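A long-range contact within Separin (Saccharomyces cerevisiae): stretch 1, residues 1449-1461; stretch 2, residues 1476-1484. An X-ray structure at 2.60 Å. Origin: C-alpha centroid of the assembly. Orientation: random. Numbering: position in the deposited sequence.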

# COMPACT_ATOMS: atom_id res chain seq x y z
N GLU A 1449 9.14 -25.62 42.78
CA GLU A 1449 9.03 -24.17 42.70
C GLU A 1449 9.32 -23.71 41.28
O GLU A 1449 10.38 -24.02 40.74
CB GLU A 1449 10.00 -23.53 43.70
CG GLU A 1449 9.94 -22.01 43.80
CD GLU A 1449 10.97 -21.45 44.77
OE1 GLU A 1449 12.01 -22.13 44.99
OE2 GLU A 1449 10.74 -20.34 45.33
N LYS A 1450 8.38 -22.99 40.67
CA LYS A 1450 8.61 -22.42 39.34
C LYS A 1450 9.77 -21.43 39.37
O LYS A 1450 9.70 -20.42 40.07
CB LYS A 1450 7.35 -21.73 38.82
CG LYS A 1450 6.19 -22.67 38.55
CD LYS A 1450 5.01 -21.92 37.96
CE LYS A 1450 3.91 -22.88 37.55
NZ LYS A 1450 3.48 -23.74 38.70
N PRO A 1451 10.84 -21.72 38.61
CA PRO A 1451 11.98 -20.80 38.57
C PRO A 1451 11.68 -19.60 37.68
O PRO A 1451 11.06 -19.78 36.64
CB PRO A 1451 13.11 -21.66 38.00
CG PRO A 1451 12.41 -22.67 37.14
CD PRO A 1451 11.09 -22.94 37.81
N GLU A 1452 12.10 -18.41 38.09
CA GLU A 1452 11.85 -17.20 37.31
C GLU A 1452 13.01 -16.89 36.37
O GLU A 1452 14.16 -17.13 36.72
CB GLU A 1452 11.58 -16.01 38.24
CG GLU A 1452 10.10 -15.62 38.35
CD GLU A 1452 9.83 -14.72 39.54
OE1 GLU A 1452 8.96 -13.81 39.41
OE2 GLU A 1452 10.47 -14.93 40.61
N GLU A 1453 12.68 -16.36 35.19
CA GLU A 1453 13.61 -16.24 34.06
C GLU A 1453 15.03 -15.77 34.40
O GLU A 1453 16.00 -16.33 33.89
CB GLU A 1453 13.03 -15.31 33.00
CG GLU A 1453 13.81 -15.34 31.68
CD GLU A 1453 13.22 -14.42 30.62
OE1 GLU A 1453 13.16 -14.80 29.43
OE2 GLU A 1453 12.83 -13.30 30.99
N GLU A 1454 15.15 -14.75 35.24
CA GLU A 1454 16.46 -14.17 35.52
C GLU A 1454 17.36 -15.08 36.37
O GLU A 1454 18.59 -14.96 36.34
CB GLU A 1454 16.31 -12.81 36.20
CG GLU A 1454 16.45 -12.85 37.72
CD GLU A 1454 16.35 -11.47 38.37
OE1 GLU A 1454 15.79 -10.55 37.72
OE2 GLU A 1454 16.83 -11.32 39.52
N THR A 1455 16.77 -16.00 37.13
CA THR A 1455 17.59 -16.80 38.03
C THR A 1455 18.21 -18.00 37.30
O THR A 1455 19.32 -18.44 37.64
CB THR A 1455 16.81 -17.29 39.29
OG1 THR A 1455 15.67 -18.07 38.90
CG2 THR A 1455 16.31 -16.09 40.10
N LEU A 1456 17.54 -18.55 36.29
CA LEU A 1456 18.19 -19.65 35.60
C LEU A 1456 19.04 -19.11 34.46
O LEU A 1456 19.95 -19.79 33.99
CB LEU A 1456 17.19 -20.71 35.12
CG LEU A 1456 15.89 -20.37 34.41
CD1 LEU A 1456 16.19 -19.56 33.20
CD2 LEU A 1456 15.16 -21.65 34.03
N LEU A 1457 18.77 -17.89 34.02
CA LEU A 1457 19.69 -17.25 33.09
C LEU A 1457 21.04 -17.05 33.78
O LEU A 1457 22.08 -17.20 33.15
CB LEU A 1457 19.12 -15.92 32.59
CG LEU A 1457 18.14 -16.09 31.43
CD1 LEU A 1457 17.68 -14.76 30.92
CD2 LEU A 1457 18.75 -16.89 30.30
N LYS A 1458 21.01 -16.72 35.07
CA LYS A 1458 22.26 -16.56 35.80
C LYS A 1458 22.75 -17.95 36.16
O LYS A 1458 23.95 -18.20 36.17
CB LYS A 1458 22.08 -15.64 37.04
CG LYS A 1458 21.85 -16.28 38.43
CD LYS A 1458 21.56 -15.19 39.49
CE LYS A 1458 20.61 -14.12 38.91
NZ LYS A 1458 20.01 -13.11 39.88
N MET A 1459 21.83 -18.88 36.41
CA MET A 1459 22.24 -20.26 36.63
C MET A 1459 23.06 -20.78 35.46
O MET A 1459 24.12 -21.36 35.65
CB MET A 1459 21.03 -21.16 36.83
CG MET A 1459 20.56 -21.30 38.25
SD MET A 1459 19.27 -22.55 38.31
CE MET A 1459 19.31 -22.98 40.05
N LEU A 1460 22.56 -20.57 34.25
CA LEU A 1460 23.20 -21.11 33.06
C LEU A 1460 24.58 -20.53 32.83
O LEU A 1460 25.51 -21.26 32.52
CB LEU A 1460 22.34 -20.86 31.83
CG LEU A 1460 21.04 -21.66 31.80
CD1 LEU A 1460 20.08 -21.07 30.77
CD2 LEU A 1460 21.34 -23.12 31.53
N GLN A 1461 24.71 -19.22 32.98
CA GLN A 1461 25.95 -18.56 32.61
C GLN A 1461 26.92 -18.51 33.76
O GLN A 1461 28.02 -18.00 33.60
CB GLN A 1461 25.68 -17.14 32.12
CG GLN A 1461 24.83 -17.03 30.88
CD GLN A 1461 24.30 -15.63 30.69
OE1 GLN A 1461 25.03 -14.66 30.84
NE2 GLN A 1461 23.02 -15.52 30.38
N GLN A 1476 9.44 -23.00 29.35
CA GLN A 1476 8.32 -22.39 30.03
C GLN A 1476 8.78 -21.39 31.11
O GLN A 1476 7.96 -20.66 31.67
CB GLN A 1476 7.42 -23.48 30.63
CG GLN A 1476 8.11 -24.38 31.67
CD GLN A 1476 8.79 -25.61 31.08
OE1 GLN A 1476 9.64 -25.51 30.20
NE2 GLN A 1476 8.41 -26.78 31.57
N TYR A 1477 10.08 -21.34 31.38
CA TYR A 1477 10.63 -20.42 32.38
C TYR A 1477 11.69 -19.47 31.81
O TYR A 1477 12.17 -18.59 32.51
CB TYR A 1477 11.25 -21.20 33.55
CG TYR A 1477 10.39 -22.34 34.06
CD1 TYR A 1477 9.07 -22.12 34.44
CD2 TYR A 1477 10.89 -23.63 34.12
CE1 TYR A 1477 8.28 -23.16 34.89
CE2 TYR A 1477 10.11 -24.67 34.56
CZ TYR A 1477 8.81 -24.43 34.95
OH TYR A 1477 8.04 -25.48 35.39
N VAL A 1478 12.06 -19.64 30.55
CA VAL A 1478 13.04 -18.75 29.94
C VAL A 1478 12.97 -18.83 28.43
O VAL A 1478 12.90 -19.92 27.86
CB VAL A 1478 14.47 -19.06 30.40
CG1 VAL A 1478 14.81 -20.52 30.13
CG2 VAL A 1478 15.47 -18.13 29.75
N ARG A 1479 12.96 -17.68 27.78
CA ARG A 1479 12.72 -17.60 26.35
C ARG A 1479 13.91 -18.08 25.55
O ARG A 1479 15.06 -17.95 25.99
CB ARG A 1479 12.38 -16.17 25.95
CG ARG A 1479 11.09 -15.66 26.56
CD ARG A 1479 10.96 -14.18 26.35
NE ARG A 1479 11.78 -13.42 27.29
CZ ARG A 1479 12.10 -12.15 27.12
NH1 ARG A 1479 12.84 -11.50 28.02
NH2 ARG A 1479 11.69 -11.52 26.03
N SER A 1480 13.63 -18.64 24.37
CA SER A 1480 14.65 -19.09 23.43
C SER A 1480 15.68 -17.98 23.19
O SER A 1480 16.88 -18.23 23.11
CB SER A 1480 14.00 -19.53 22.10
OG SER A 1480 12.92 -20.45 22.28
N LYS A 1481 15.18 -16.75 23.12
CA LYS A 1481 15.95 -15.57 22.74
C LYS A 1481 17.13 -15.24 23.63
O LYS A 1481 18.20 -14.85 23.14
CB LYS A 1481 15.02 -14.36 22.72
CG LYS A 1481 13.74 -14.61 21.96
CD LYS A 1481 13.88 -14.20 20.50
CE LYS A 1481 14.17 -12.70 20.37
NZ LYS A 1481 14.14 -12.24 18.94
N GLU A 1482 16.93 -15.36 24.94
CA GLU A 1482 17.94 -14.96 25.90
C GLU A 1482 19.02 -16.02 26.09
O GLU A 1482 20.19 -15.69 26.32
CB GLU A 1482 17.28 -14.63 27.25
CG GLU A 1482 17.47 -13.18 27.70
CD GLU A 1482 16.83 -12.18 26.75
OE1 GLU A 1482 15.75 -12.46 26.17
OE2 GLU A 1482 17.42 -11.09 26.60
N ILE A 1483 18.64 -17.30 26.01
CA ILE A 1483 19.66 -18.34 26.04
C ILE A 1483 20.60 -18.08 24.87
O ILE A 1483 21.83 -18.11 25.03
CB ILE A 1483 19.06 -19.75 25.95
CG1 ILE A 1483 18.35 -20.11 27.24
CG2 ILE A 1483 20.14 -20.75 25.68
CD1 ILE A 1483 17.32 -21.18 27.06
N LYS A 1484 20.01 -17.77 23.71
CA LYS A 1484 20.74 -17.55 22.46
C LYS A 1484 21.64 -16.33 22.49
O LYS A 1484 22.57 -16.21 21.68
CB LYS A 1484 19.77 -17.45 21.28
CG LYS A 1484 19.13 -18.77 20.91
CD LYS A 1484 18.26 -18.69 19.67
CE LYS A 1484 17.45 -19.96 19.54
NZ LYS A 1484 16.35 -19.84 18.57

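What does Tyr1477 find as stretch 2 reaches stretch 1? It meets the loop that leads into the helix 1453-1461, and its ring lies against Pro1451. The proline CD sits 3.7 Å from the centroid of the Tyr1477 ring, only 7° off the ring normal, a CH-pi contact in which the polarized C-H groups beside the proline nitrogen suit the electron-rich face. At the base of the side chain, Tyr1477 CB rests 4.0 Å from Leu1456 CD2. The tyrosine backbone takes part as well: its O lies 3.2 Å from Glu1453 CA, a CA-H...O contact at the first turn of the helix.

Where do the CA atoms of the two stretches come closest? At Val1478, whose CA is 4.9 Å from the CA of Glu1453. The valine points toward the helix and packs against two leucines: Val1478 CB is 3.3 Å from Leu1456 CD1, and Val1478 CG2 is 3.5 Å from Leu1457 CD2. These are apolar contacts, close enough to leave little space between the side chains.

How is charge handled beside this apolar patch? Arg1479, at the N-cap position of the helix in stretch 2, forms a salt bridge with Glu1453. Arg1479 NE donates to Glu1453 OE1 at 2.9 Å, with the oxygen near the guanidinium plane, where the N-H can point at it. The same OE1 accepts a weak hydrogen bond from Arg1479 N at 3.3 Å, so the carboxylate ties down backbone and side chain together.

What continues the packing along the second helix? Glu1482 contributes its aliphatic part, with CG 3.6 Å from Leu1457 CD1. Ile1483 then extends the apolar contact one helical turn along stretch 1, its CG1 lying 4.0 Å from Leu1460 CD1. Here the backbones stand farther apart, 7.1 Å between Leu1457 CA and Ile1483 CA, and side chains bridge the gap.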